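Local coordinates for protein ppBat (Bacteroides thetaiotaomicron VPI-5482, PDB 3CNE), which binds flavin derivatives such as lumichrome, riboflavin, FMN and FAD, and may serve as a flavin storage protein, at residues V5-V10 with A69-C74. Residues are numbered along the deposited sequence; the frame is centred on the assembly and turned at random.
Sequences VAVLAV and ALVFSC. With ZN (zinc ion), chain E.
Residues 5-10, on strand 4-9, and residues 69-74, on strand 69-73, pair in parallel in the buried centre of the main sheet of a DJ-1/PfpI fold. Four backbone hydrogen bonds join them. Ala6 N gives to Ala69 O at 2.9 Å, and Ala6 O accepts from Val71 N at 2.8 Å. Leu8 repeats the pattern with Val71 O and Ser73 N, both bonds nearly along the C=O axes, whereas Ala6 N sits above the carbonyl plane of Ala69.

Leu8 and Leu70 share the face covered by helix 88-102. CD1 of Leu8 lies 3.9 Å from both CD1 and CD2 of Leu70, and reaches the edge of the Phe72 ring. On the face toward helix 15-27, Val5 CG1 meets Val71 CG2 at 3.7 Å. The strands part beyond Ser73. There Val10 CG1 approaches Phe72 CZ at 3.6 Å, and Val10 CG2 rests near the buried, unpartnered Ser73 O.

Cys74 follows, turned away from 5-10. Anti to the backbone N (chi1 -164°), Cys74 SG binds the structural zinc at 2.3 Å, alongside Cys111. Backbone bonds fix the register and apolar side chains pack both faces, setting Cys74, with its probable thiolate, at the C-terminal end of 69-73 to bind zinc.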
# COMPACT_ATOMS: atom_id res chain seq x y z
N VAL A 5 9.49 -0.92 16.02
CA VAL A 5 8.37 -0.02 15.73
C VAL A 5 7.07 -0.76 16.01
O VAL A 5 6.87 -1.88 15.53
CB VAL A 5 8.35 0.42 14.21
CG1 VAL A 5 7.28 1.45 13.96
CG2 VAL A 5 9.71 0.97 13.78
N ALA A 6 6.19 -0.15 16.78
CA ALA A 6 4.83 -0.65 16.87
C ALA A 6 4.00 0.10 15.85
O ALA A 6 3.88 1.33 15.90
CB ALA A 6 4.26 -0.48 18.28
N VAL A 7 3.45 -0.65 14.89
CA VAL A 7 2.58 -0.09 13.88
C VAL A 7 1.11 -0.33 14.26
O VAL A 7 0.69 -1.47 14.49
CB VAL A 7 2.88 -0.71 12.50
CG1 VAL A 7 2.01 -0.08 11.43
CG2 VAL A 7 4.38 -0.51 12.17
N LEU A 8 0.32 0.75 14.29
CA LEU A 8 -1.10 0.63 14.60
C LEU A 8 -1.91 0.78 13.34
O LEU A 8 -1.83 1.82 12.66
CB LEU A 8 -1.52 1.69 15.61
CG LEU A 8 -0.69 1.87 16.88
CD1 LEU A 8 -1.33 2.96 17.76
CD2 LEU A 8 -0.57 0.57 17.67
N ALA A 9 -2.68 -0.27 13.02
CA ALA A 9 -3.54 -0.30 11.85
C ALA A 9 -5.01 -0.24 12.27
O ALA A 9 -5.48 -1.10 13.01
CB ALA A 9 -3.25 -1.55 10.99
N VAL A 10 -5.71 0.82 11.87
CA VAL A 10 -7.11 0.94 12.25
C VAL A 10 -7.94 0.07 11.28
O VAL A 10 -7.39 -0.52 10.38
CB VAL A 10 -7.59 2.39 12.26
CG1 VAL A 10 -6.93 3.13 13.46
CG2 VAL A 10 -7.31 3.11 10.89
N ALA A 69 9.30 3.30 18.80
CA ALA A 69 8.55 4.14 17.87
C ALA A 69 7.14 3.60 17.74
O ALA A 69 6.92 2.40 17.88
CB ALA A 69 9.22 4.17 16.49
N LEU A 70 6.21 4.51 17.50
CA LEU A 70 4.84 4.18 17.15
C LEU A 70 4.54 4.80 15.79
O LEU A 70 4.85 5.97 15.55
CB LEU A 70 3.88 4.72 18.19
CG LEU A 70 2.38 4.40 18.14
CD1 LEU A 70 1.76 4.56 19.51
CD2 LEU A 70 1.68 5.37 17.19
N VAL A 71 3.96 3.99 14.90
CA VAL A 71 3.37 4.49 13.65
C VAL A 71 1.84 4.42 13.77
O VAL A 71 1.28 3.39 14.13
CB VAL A 71 3.80 3.68 12.40
CG1 VAL A 71 3.00 4.06 11.21
CG2 VAL A 71 5.31 3.90 12.10
N PHE A 72 1.17 5.54 13.50
CA PHE A 72 -0.29 5.52 13.41
C PHE A 72 -0.69 5.55 11.95
O PHE A 72 -0.51 6.57 11.26
CB PHE A 72 -0.97 6.68 14.14
CG PHE A 72 -2.48 6.59 14.08
CD1 PHE A 72 -3.18 5.75 14.96
CD2 PHE A 72 -3.19 7.26 13.10
CE1 PHE A 72 -4.60 5.61 14.87
CE2 PHE A 72 -4.59 7.16 13.02
CZ PHE A 72 -5.29 6.32 13.91
N SER A 73 -1.22 4.44 11.48
CA SER A 73 -1.55 4.30 10.07
C SER A 73 -3.07 4.50 9.91
O SER A 73 -3.88 3.67 10.33
CB SER A 73 -1.08 2.94 9.55
OG SER A 73 -0.86 2.97 8.15
N CYS A 74 -3.42 5.63 9.32
CA CYS A 74 -4.76 6.12 9.33
C CYS A 74 -5.65 5.37 8.29
O CYS A 74 -5.15 4.67 7.41
CB CYS A 74 -4.70 7.61 9.03
SG CYS A 74 -6.18 8.55 9.43
ZN ZN E . -7.11 9.51 7.56